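Local coordinates for protein enoyl CoA hydratase/isomerase (Crotonase) (Legionella pneumophila subsp. pneumophila, PDB 3I47) that probably acts as an enoyl-CoA hydratase or isomerase of the crotonase family, working on the acyl chain of coenzyme A thioesters, at residues V51-S62 with P101-F111; D122-F132 with L179-L189. All blocks are in the same frame, centred on the assembly; numbering follows the deposited sequence. Where two conformers were deposited one is given.

Contact 1. Residues V51-S62 with P101-F111; sequences VIVLKANGKHFS and PTIAMVQGAAF
Pro101 starts a parallel pairing with strand 51-56 by accepting the N-H of Ile52 on its carbonyl oxygen. Ile103 follows, bonded through both N and O, to Ile52 O and Leu54 N. Strands 51-56 and 102-106 are neighbours in the main sheet of the crotonase fold, joined by a largely helical crossover. Ile103 CD1 meets Val51 CG1 at 3.8 Å, on the side where the helix 189-201 packs. Met105 N closes the ladder on Leu54 O, and the Met105 side chain runs beside that of Lys55, whose NZ is held by Thr18. Beyond this the strands part. A water bridges the gap: it accepts from Ala56 N and lies 2.7 Å from Met105 O and 2.8 Å from Gln107 OE1. Val106 lies under the Phe61 ring. Val106 CG2 sits 3.9 Å from the centroid of the Phe61 ring, over its face. Phe61 CG is anti to its backbone N (chi1 -173°), which carries the ring over this valine. Gln107 bends at chi2 and reaches back into the 57-60 loop. Gln107 NE2 donates to Gly58 O at 3.0 Å, from well above the carbonyl plane (60°). Gln107 O takes the N-H of Phe61. Past Gly108, Ala109 N donates almost straight (172°) to His60 ND1 at 2.9 Å, and Ala109 O accepts from Ser62 N. Ala110 CB touches the Phe61 ring at CD2. Phe111 N ends the run on Ser62 O. A second water joins Ser62 OG to Phe111 O, and Asn26 O also binds that hydroxyl. The bond to Ala109 N implies that His60 ND1 carries no proton, so a neutral ring would have its hydrogen on NE2.

Contact 2. Residues D122-F132 with L179-L189; sequences DIAIASTSARF and LVQHCVPDDTL
Phe132 is overlapped by Leu179, whose CD2 lies over one face of the ring, toward the rim and 4.1 Å from the centroid. Val180 CG1 meets the same ring at CZ and also touches the methyls of Ala124 and Ala126. This packs the short strand 131-133 against the loop that leads into the edge strand 182-184 of the main crotonase-fold sheet; that strand runs parallel to 123-127. Ala126 bonds to this strand through both its N and its O, to His182 O and Val184 N. Just before strand 182-184, Gln181 bonds to the other segment by backbone and by side chain. Its backbone N donates to Ala124 O. Its side-chain amide, bent at chi2, comes back along the backbone of 122-124. There Gln181 OE1 receives Ala124 N at 2.8 Å, while Gln181 NE2 donates to Asp122 O at 3.0 Å, in the carbonyl plane and on a lone pair. The amide is thus fixed at both ends, and its flip is settled. Ile125 packs on the face toward helix 189-201. Ile125 CG2 touches Leu189 CD1 at 3.7 Å and Val184 CG2, and its CG1 meets the His182 ring. That ring is met by Tyr196 and Phe192 of the helix. Leu189 CD2 also reaches Ser127 CB. At the far end a type I turn from Ser127 to Ala130 is gripped by the carboxylate of Asp186. Asp186 OD1 accepts from Ser129 N and from Thr128 OG1, the latter at 2.9 Å and from 57° above the carboxylate plane. A water links Thr128 OG1 to Asp186 N. The three bonds from the turn would favour a charged carboxylate. The third comes from Ser129 OG, which donates to the syn lone pair of Asp186 OD2 at 2.6 Å.

Contacts 1 and 2 are successive steps across the same sheet, with centres about 9 Å apart. Strand 102-106 belongs to contact 1 and strand 123-127 to contact 2, and they are neighbours. Ala104 N lies 2.8 Å from Ile123 O, and Val106 N is equally close to Ile125 O. Both are probable hydrogen bonds. Gln107 CA packs 3.5 Å from Ser127 OG. Farther on, 109-111 and 131-133 pair again in the small sheet, where Phe132 touches Ala110. In crotonase relatives the two N-H groups of the oxyanion hole follow closely after segments like 51-62 and 101-111. Contact 1 is therefore probably the nearer to the active site.

Contact 1. Residues V51-S62 with P101-F111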
loop_
_atom_site.group_PDB
_atom_site.type_symbol
_atom_site.label_atom_id
_atom_site.label_comp_id
_atom_site.label_asym_id
_atom_site.label_seq_id
_atom_site.Cartn_x
_atom_site.Cartn_y
_atom_site.Cartn_z
ATOM N N VAL A 51 6.984 -8.622 4.883
ATOM C CA VAL A 51 6.109 -7.993 3.873
ATOM C C VAL A 51 4.756 -7.752 4.525
ATOM O O VAL A 51 4.293 -8.587 5.296
ATOM C CB VAL A 51 5.947 -8.902 2.622
ATOM C CG1 VAL A 51 4.944 -8.316 1.592
ATOM C CG2 VAL A 51 7.320 -9.163 1.949
ATOM N N ILE A 52 4.148 -6.608 4.221
ATOM C CA ILE A 52 2.835 -6.255 4.770
ATOM C C ILE A 52 1.789 -6.199 3.668
ATOM O O ILE A 52 2.005 -5.551 2.644
ATOM C CB ILE A 52 2.921 -4.903 5.487
ATOM C CG1 ILE A 52 3.909 -5.008 6.662
ATOM C CG2 ILE A 52 1.539 -4.464 6.013
ATOM C CD1 ILE A 52 4.289 -3.661 7.277
ATOM N N VAL A 53 0.664 -6.875 3.894
ATOM C CA VAL A 53 -0.465 -6.872 2.955
ATOM C C VAL A 53 -1.697 -6.248 3.603
ATOM O O VAL A 53 -2.075 -6.630 4.709
ATOM C CB VAL A 53 -0.810 -8.316 2.476
ATOM C CG1 VAL A 53 -2.062 -8.334 1.623
ATOM C CG2 VAL A 53 0.348 -8.898 1.687
ATOM N N LEU A 54 -2.289 -5.273 2.919
ATOM C CA LEU A 54 -3.605 -4.742 3.296
ATOM C C LEU A 54 -4.641 -5.328 2.352
ATOM O O LEU A 54 -4.551 -5.151 1.136
ATOM C CB LEU A 54 -3.634 -3.211 3.172
ATOM C CG LEU A 54 -2.502 -2.379 3.796
ATOM C CD1 LEU A 54 -2.758 -0.874 3.575
ATOM C CD2 LEU A 54 -2.295 -2.695 5.289
ATOM N N LYS A 55 -5.629 -6.025 2.910
ATOM C CA LYS A 55 -6.668 -6.651 2.103
ATOM C C LYS A 55 -8.002 -6.525 2.796
ATOM O O LYS A 55 -8.096 -5.857 3.823
ATOM C CB LYS A 55 -6.328 -8.118 1.788
ATOM C CG LYS A 55 -6.218 -9.071 2.999
ATOM C CD LYS A 55 -5.802 -10.470 2.524
ATOM C CE LYS A 55 -5.687 -11.458 3.663
ATOM N NZ LYS A 55 -7.043 -11.826 4.191
ATOM N N ALA A 56 -9.024 -7.148 2.225
ATOM C CA ALA A 56 -10.388 -6.953 2.711
ATOM C C ALA A 56 -11.223 -8.198 2.483
ATOM O O ALA A 56 -11.020 -8.925 1.510
ATOM C CB ALA A 56 -11.038 -5.749 2.021
ATOM N N ASN A 57 -12.164 -8.427 3.394
ATOM C CA ASN A 57 -13.204 -9.431 3.199
ATOM C C ASN A 57 -14.484 -8.779 2.689
ATOM O O ASN A 57 -14.609 -7.552 2.675
ATOM C CB ASN A 57 -13.483 -10.171 4.510
ATOM C CG ASN A 57 -12.363 -11.122 4.896
ATOM O OD1 ASN A 57 -11.634 -11.636 4.041
ATOM N ND2 ASN A 57 -12.212 -11.364 6.201
ATOM N N GLY A 58 -15.427 -9.611 2.254
ATOM C CA GLY A 58 -16.694 -9.123 1.722
ATOM C C GLY A 58 -16.596 -8.708 0.261
ATOM O O GLY A 58 -15.618 -9.020 -0.426
ATOM N N LYS A 59 -17.625 -8.009 -0.204
ATOM C CA LYS A 59 -17.755 -7.655 -1.621
ATOM C C LYS A 59 -16.746 -6.604 -2.074
ATOM O O LYS A 59 -16.298 -6.629 -3.226
ATOM C CB LYS A 59 -19.170 -7.144 -1.920
ATOM C CG LYS A 59 -20.275 -8.153 -1.651
ATOM C CD LYS A 59 -21.642 -7.572 -2.012
ATOM C CE LYS A 59 -22.775 -8.557 -1.738
ATOM N NZ LYS A 59 -22.486 -9.900 -2.320
ATOM N N HIS A 60 -16.390 -5.697 -1.164
ATOM C CA HIS A 60 -15.668 -4.475 -1.543
ATOM C C HIS A 60 -14.495 -4.154 -0.648
ATOM O O HIS A 60 -14.605 -4.226 0.580
ATOM C CB HIS A 60 -16.617 -3.269 -1.511
ATOM C CG HIS A 60 -17.802 -3.426 -2.400
ATOM N ND1 HIS A 60 -17.692 -3.535 -3.768
ATOM C CD2 HIS A 60 -19.122 -3.519 -2.119
ATOM C CE1 HIS A 60 -18.892 -3.678 -4.297
ATOM N NE2 HIS A 60 -19.779 -3.669 -3.318
ATOM N N PHE A 61 -13.391 -3.746 -1.264
ATOM C CA PHE A 61 -12.231 -3.261 -0.527
ATOM C C PHE A 61 -12.648 -2.112 0.407
ATOM O O PHE A 61 -12.386 -2.166 1.612
ATOM C CB PHE A 61 -11.164 -2.816 -1.529
ATOM C CG PHE A 61 -9.849 -2.433 -0.913
ATOM C CD1 PHE A 61 -8.973 -3.410 -0.449
ATOM C CD2 PHE A 61 -9.465 -1.088 -0.829
ATOM C CE1 PHE A 61 -7.710 -3.071 0.088
ATOM C CE2 PHE A 61 -8.216 -0.739 -0.282
ATOM C CZ PHE A 61 -7.339 -1.733 0.181
ATOM N N SER A 62 -13.253 -1.070 -0.159
ATOM C CA SER A 62 -13.948 -0.048 0.636
ATOM C C SER A 62 -14.910 0.726 -0.232
ATOM O O SER A 62 -14.481 1.423 -1.149
ATOM C CB SER A 62 -12.982 0.924 1.320
ATOM O OG SER A 62 -13.739 1.913 2.026
ATOM N N PRO A 101 8.325 -3.846 2.337
ATOM C CA PRO A 101 7.388 -3.805 1.199
ATOM C C PRO A 101 5.940 -3.839 1.656
ATOM O O PRO A 101 5.587 -4.600 2.566
ATOM C CB PRO A 101 7.692 -5.087 0.427
ATOM C CG PRO A 101 9.095 -5.452 0.831
ATOM C CD PRO A 101 9.304 -4.948 2.226
ATOM N N THR A 102 5.115 -3.010 1.026
ATOM C CA THR A 102 3.677 -2.964 1.320
ATOM C C THR A 102 2.863 -3.264 0.065
ATOM O O THR A 102 3.186 -2.788 -1.032
ATOM C CB THR A 102 3.266 -1.595 1.864
ATOM O OG1 THR A 102 3.692 -0.576 0.960
ATOM C CG2 THR A 102 3.885 -1.349 3.236
ATOM N N ILE A 103 1.803 -4.048 0.236
ATOM C CA ILE A 103 0.977 -4.507 -0.886
ATOM C C ILE A 103 -0.479 -4.294 -0.523
ATOM O O ILE A 103 -0.904 -4.708 0.566
ATOM C CB ILE A 103 1.185 -6.012 -1.168
ATOM C CG1 ILE A 103 2.621 -6.265 -1.630
ATOM C CG2 ILE A 103 0.185 -6.520 -2.220
ATOM C CD1 ILE A 103 3.003 -7.733 -1.617
ATOM N N ALA A 104 -1.227 -3.657 -1.420
ATOM C CA ALA A 104 -2.701 -3.570 -1.286
ATOM C C ALA A 104 -3.371 -4.565 -2.220
ATOM O O ALA A 104 -3.000 -4.650 -3.393
ATOM C CB ALA A 104 -3.186 -2.158 -1.606
ATOM N N MET A 105 -4.351 -5.312 -1.709
ATOM C CA MET A 105 -5.044 -6.341 -2.484
ATOM C C MET A 105 -6.493 -5.875 -2.581
ATOM O O MET A 105 -7.186 -5.794 -1.555
ATOM C CB MET A 105 -4.946 -7.704 -1.767
ATOM C CG MET A 105 -5.737 -8.837 -2.412
ATOM S SD MET A 105 -5.715 -10.426 -1.490
ATOM C CE MET A 105 -7.465 -10.697 -1.301
ATOM N N VAL A 106 -6.929 -5.538 -3.794
ATOM C CA VAL A 106 -8.206 -4.837 -3.974
ATOM C C VAL A 106 -9.218 -5.640 -4.793
ATOM O O VAL A 106 -8.977 -5.933 -5.979
ATOM C CB VAL A 106 -7.981 -3.481 -4.681
ATOM C CG1 VAL A 106 -9.304 -2.736 -4.858
ATOM C CG2 VAL A 106 -6.968 -2.624 -3.912
ATOM N N GLN A 107 -10.349 -5.956 -4.162
ATOM C CA GLN A 107 -11.501 -6.563 -4.825
ATOM C C GLN A 107 -12.667 -5.568 -4.805
ATOM O O GLN A 107 -12.764 -4.717 -3.912
ATOM C CB GLN A 107 -11.905 -7.866 -4.117
ATOM C CG GLN A 107 -12.964 -7.737 -2.972
ATOM C CD GLN A 107 -12.450 -7.122 -1.656
ATOM O OE1 GLN A 107 -11.326 -6.592 -1.564
ATOM N NE2 GLN A 107 -13.293 -7.191 -0.613
ATOM N N GLY A 108 -13.552 -5.675 -5.785
ATOM C CA GLY A 108 -14.747 -4.817 -5.792
ATOM C C GLY A 108 -14.423 -3.330 -5.771
ATOM O O GLY A 108 -13.403 -2.887 -6.313
ATOM N N ALA A 109 -15.286 -2.554 -5.129
ATOM C CA ALA A 109 -15.126 -1.097 -5.102
ATOM C C ALA A 109 -14.066 -0.632 -4.115
ATOM O O ALA A 109 -14.030 -1.093 -2.967
ATOM C CB ALA A 109 -16.459 -0.432 -4.784
ATOM N N ALA A 110 -13.208 0.282 -4.578
ATOM C CA ALA A 110 -12.280 1.023 -3.719
ATOM C C ALA A 110 -12.542 2.486 -4.015
ATOM O O ALA A 110 -11.969 3.053 -4.951
ATOM C CB ALA A 110 -10.815 0.645 -4.012
ATOM N N PHE A 111 -13.476 3.065 -3.259
ATOM C CA PHE A 111 -13.958 4.423 -3.514
ATOM C C PHE A 111 -13.501 5.347 -2.393
ATOM O O PHE A 111 -13.735 5.055 -1.215
ATOM C CB PHE A 111 -15.494 4.439 -3.610
ATOM C CG PHE A 111 -16.067 3.727 -4.832
ATOM C CD1 PHE A 111 -15.255 3.272 -5.876
ATOM C CD2 PHE A 111 -17.443 3.522 -4.924
ATOM C CE1 PHE A 111 -15.812 2.627 -6.991
ATOM C CE2 PHE A 111 -18.011 2.884 -6.033
ATOM C CZ PHE A 111 -17.188 2.435 -7.067
HETATM O O HOH W 1 -8.903 -7.605 -0.548
HETATM O O HOH W 2 -12.994 4.339 1.169
#

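Contact 2. Residues D122-F132 with L179-L189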
loop_
_atom_site.group_PDB
_atom_site.type_symbol
_atom_site.label_atom_id
_atom_site.label_comp_id
_atom_site.label_asym_id
_atom_site.label_seq_id
_atom_site.Cartn_x
_atom_site.Cartn_y
_atom_site.Cartn_z
ATOM N N ASP A 122 3.344 0.209 -1.794
ATOM C CA ASP A 122 4.321 0.087 -2.891
ATOM C C ASP A 122 3.683 -0.554 -4.121
ATOM O O ASP A 122 3.976 -0.170 -5.259
ATOM C CB ASP A 122 5.511 -0.791 -2.511
ATOM C CG ASP A 122 6.331 -0.237 -1.376
ATOM O OD1 ASP A 122 6.580 0.990 -1.321
ATOM O OD2 ASP A 122 6.751 -1.069 -0.550
ATOM N N ILE A 123 2.846 -1.555 -3.872
ATOM C CA ILE A 123 2.310 -2.416 -4.917
ATOM C C ILE A 123 0.823 -2.589 -4.660
ATOM O O ILE A 123 0.419 -2.766 -3.513
ATOM C CB ILE A 123 2.965 -3.814 -4.898
ATOM C CG1 ILE A 123 4.479 -3.721 -5.148
ATOM C CG2 ILE A 123 2.295 -4.750 -5.914
ATOM C CD1 ILE A 123 5.243 -4.969 -4.648
ATOM N N ALA A 124 0.015 -2.530 -5.715
ATOM C CA ALA A 124 -1.400 -2.848 -5.590
ATOM C C ALA A 124 -1.774 -3.905 -6.621
ATOM O O ALA A 124 -1.331 -3.856 -7.779
ATOM C CB ALA A 124 -2.287 -1.576 -5.717
ATOM N N ILE A 125 -2.555 -4.882 -6.168
ATOM C CA ILE A 125 -3.000 -6.003 -6.970
ATOM C C ILE A 125 -4.519 -5.938 -6.964
ATOM O O ILE A 125 -5.128 -5.882 -5.886
ATOM C CB ILE A 125 -2.553 -7.339 -6.330
ATOM C CG1 ILE A 125 -1.016 -7.423 -6.228
ATOM C CG2 ILE A 125 -3.116 -8.533 -7.135
ATOM C CD1 ILE A 125 -0.500 -8.587 -5.347
ATOM N N ALA A 126 -5.131 -5.923 -8.147
ATOM C CA ALA A 126 -6.585 -5.832 -8.254
ATOM C C ALA A 126 -7.165 -7.063 -8.927
ATOM O O ALA A 126 -6.535 -7.642 -9.828
ATOM C CB ALA A 126 -6.973 -4.586 -9.026
ATOM N N SER A 127 -8.354 -7.467 -8.491
ATOM C CA SER A 127 -9.135 -8.446 -9.236
ATOM C C SER A 127 -9.691 -7.756 -10.488
ATOM O O SER A 127 -9.805 -6.522 -10.537
ATOM C CB SER A 127 -10.278 -8.979 -8.367
ATOM O OG SER A 127 -11.107 -7.904 -8.000
ATOM N N THR A 128 -10.023 -8.544 -11.505
ATOM C CA THR A 128 -10.499 -7.975 -12.771
ATOM C C THR A 128 -11.774 -7.148 -12.583
ATOM O O THR A 128 -12.026 -6.209 -13.347
ATOM C CB THR A 128 -10.749 -9.073 -13.833
ATOM O OG1 THR A 128 -11.696 -10.017 -13.334
ATOM C CG2 THR A 128 -9.455 -9.799 -14.171
ATOM N N SER A 129 -12.551 -7.481 -11.561
ATOM C CA SER A 129 -13.823 -6.800 -11.305
ATOM C C SER A 129 -13.705 -5.573 -10.388
ATOM O O SER A 129 -14.718 -4.914 -10.112
ATOM C CB SER A 129 -14.855 -7.792 -10.749
ATOM O OG SER A 129 -15.237 -8.728 -11.742
ATOM N N ALA A 130 -12.492 -5.256 -9.922
ATOM C CA ALA A 130 -12.269 -4.088 -9.047
ATOM C C ALA A 130 -12.584 -2.773 -9.765
ATOM O O ALA A 130 -12.409 -2.669 -10.981
ATOM C CB ALA A 130 -10.837 -4.069 -8.520
ATOM N N ARG A 131 -13.090 -1.794 -9.012
ATOM C CA ARG A 131 -13.372 -0.469 -9.566
ATOM C C ARG A 131 -12.908 0.586 -8.585
ATOM O O ARG A 131 -12.893 0.367 -7.372
ATOM C CB ARG A 131 -14.860 -0.253 -9.867
ATOM C CG ARG A 131 -15.505 -1.284 -10.770
ATOM C CD ARG A 131 -16.452 -2.112 -9.944
ATOM N NE ARG A 131 -17.236 -1.251 -9.063
ATOM C CZ ARG A 131 -18.136 -1.673 -8.181
ATOM N NH1 ARG A 131 -18.791 -0.790 -7.442
ATOM N NH2 ARG A 131 -18.400 -2.966 -8.048
ATOM N N PHE A 132 -12.503 1.734 -9.120
ATOM C CA PHE A 132 -11.939 2.804 -8.301
ATOM C C PHE A 132 -12.647 4.118 -8.573
ATOM O O PHE A 132 -13.182 4.323 -9.656
ATOM C CB PHE A 132 -10.451 2.977 -8.641
ATOM C CG PHE A 132 -9.615 1.768 -8.323
ATOM C CD1 PHE A 132 -9.531 0.715 -9.230
ATOM C CD2 PHE A 132 -8.904 1.698 -7.120
ATOM C CE1 PHE A 132 -8.740 -0.419 -8.924
ATOM C CE2 PHE A 132 -8.120 0.580 -6.812
ATOM C CZ PHE A 132 -8.035 -0.460 -7.724
ATOM N N LEU A 179 -1.769 2.649 -11.105
ATOM C CA LEU A 179 -2.291 2.603 -9.732
ATOM C C LEU A 179 -2.158 1.177 -9.219
ATOM O O LEU A 179 -1.750 0.953 -8.070
ATOM C CB LEU A 179 -3.753 3.053 -9.679
ATOM C CG LEU A 179 -4.416 3.011 -8.287
ATOM C CD1 LEU A 179 -3.636 3.876 -7.308
ATOM C CD2 LEU A 179 -5.858 3.478 -8.396
ATOM N N VAL A 180 -2.527 0.219 -10.064
ATOM C CA VAL A 180 -2.274 -1.192 -9.747
ATOM C C VAL A 180 -1.266 -1.747 -10.734
ATOM O O VAL A 180 -1.224 -1.318 -11.906
ATOM C CB VAL A 180 -3.553 -2.080 -9.706
ATOM C CG1 VAL A 180 -4.593 -1.482 -8.776
ATOM C CG2 VAL A 180 -4.122 -2.301 -11.050
ATOM N N GLN A 181 -0.460 -2.693 -10.260
ATOM C CA GLN A 181 0.588 -3.297 -11.098
ATOM C C GLN A 181 0.299 -4.723 -11.535
ATOM O O GLN A 181 1.062 -5.289 -12.340
ATOM C CB GLN A 181 1.934 -3.260 -10.374
ATOM C CG GLN A 181 2.499 -1.870 -10.127
ATOM C CD GLN A 181 2.358 -1.412 -8.690
ATOM O OE1 GLN A 181 1.323 -1.599 -8.064
ATOM N NE2 GLN A 181 3.413 -0.796 -8.163
ATOM N N HIS A 182 -0.779 -5.309 -11.000
ATOM C CA HIS A 182 -1.223 -6.651 -11.348
ATOM C C HIS A 182 -2.735 -6.678 -11.349
ATOM O O HIS A 182 -3.367 -6.117 -10.453
ATOM C CB HIS A 182 -0.727 -7.677 -10.320
ATOM C CG HIS A 182 0.757 -7.689 -10.160
ATOM N ND1 HIS A 182 1.586 -8.431 -10.971
ATOM C CD2 HIS A 182 1.565 -7.020 -9.301
ATOM C CE1 HIS A 182 2.841 -8.231 -10.609
ATOM N NE2 HIS A 182 2.857 -7.372 -9.605
ATOM N N CYS A 183 -3.305 -7.339 -12.351
ATOM C CA CYS A 183 -4.743 -7.460 -12.479
ATOM C C CYS A 183 -4.989 -8.940 -12.748
ATOM O O CYS A 183 -4.520 -9.489 -13.760
ATOM C CB CYS A 183 -5.224 -6.556 -13.616
ATOM S SG CYS A 183 -7.015 -6.485 -13.841
ATOM N N VAL A 184 -5.677 -9.595 -11.819
ATOM C CA VAL A 184 -5.730 -11.063 -11.774
ATOM C C VAL A 184 -7.172 -11.563 -11.609
ATOM O O VAL A 184 -8.057 -10.796 -11.208
ATOM C CB VAL A 184 -4.810 -11.611 -10.644
ATOM C CG1 VAL A 184 -3.352 -11.174 -10.872
ATOM C CG2 VAL A 184 -5.299 -11.132 -9.292
ATOM N N PRO A 185 -7.445 -12.845 -11.940
ATOM C CA PRO A 185 -8.813 -13.348 -11.862
ATOM C C PRO A 185 -9.431 -13.213 -10.476
ATOM O O PRO A 185 -8.747 -13.432 -9.474
ATOM C CB PRO A 185 -8.656 -14.830 -12.243
ATOM C CG PRO A 185 -7.456 -14.840 -13.136
ATOM C CD PRO A 185 -6.528 -13.867 -12.476
ATOM N N ASP A 186 -10.714 -12.850 -10.439
ATOM C CA ASP A 186 -11.449 -12.629 -9.187
ATOM C C ASP A 186 -11.296 -13.756 -8.145
ATOM O O ASP A 186 -11.015 -13.507 -6.965
ATOM C CB ASP A 186 -12.949 -12.455 -9.481
ATOM C CG ASP A 186 -13.285 -11.150 -10.216
ATOM O OD1 ASP A 186 -12.395 -10.326 -10.487
ATOM O OD2 ASP A 186 -14.483 -10.949 -10.516
ATOM N N ASP A 187 -11.498 -14.994 -8.579
ATOM C CA ASP A 187 -11.615 -16.089 -7.621
ATOM C C ASP A 187 -10.270 -16.549 -7.090
ATOM O O ASP A 187 -10.227 -17.358 -6.159
ATOM C CB ASP A 187 -12.397 -17.260 -8.211
ATOM C CG ASP A 187 -13.856 -16.921 -8.469
ATOM O OD1 ASP A 187 -14.368 -15.904 -7.935
ATOM O OD2 ASP A 187 -14.499 -17.685 -9.212
ATOM N N THR A 188 -9.179 -16.033 -7.665
ATOM C CA THR A 188 -7.835 -16.376 -7.169
ATOM C C THR A 188 -6.988 -15.170 -6.740
ATOM O O THR A 188 -5.763 -15.245 -6.646
ATOM C CB THR A 188 -7.078 -17.280 -8.148
ATOM O OG1 THR A 188 -7.220 -16.770 -9.478
ATOM C CG2 THR A 188 -7.615 -18.701 -8.077
ATOM N N LEU A 189 -7.657 -14.059 -6.437
ATOM C CA LEU A 189 -6.970 -12.856 -5.988
ATOM C C LEU A 189 -6.136 -13.117 -4.733
ATOM O O LEU A 189 -4.956 -12.748 -4.684
ATOM C CB LEU A 189 -7.986 -11.728 -5.740
ATOM C CG LEU A 189 -7.442 -10.403 -5.187
ATOM C CD1 LEU A 189 -6.464 -9.736 -6.172
ATOM C CD2 LEU A 189 -8.603 -9.451 -4.875
HETATM O O HOH W 3 -12.244 -12.974 -12.933
#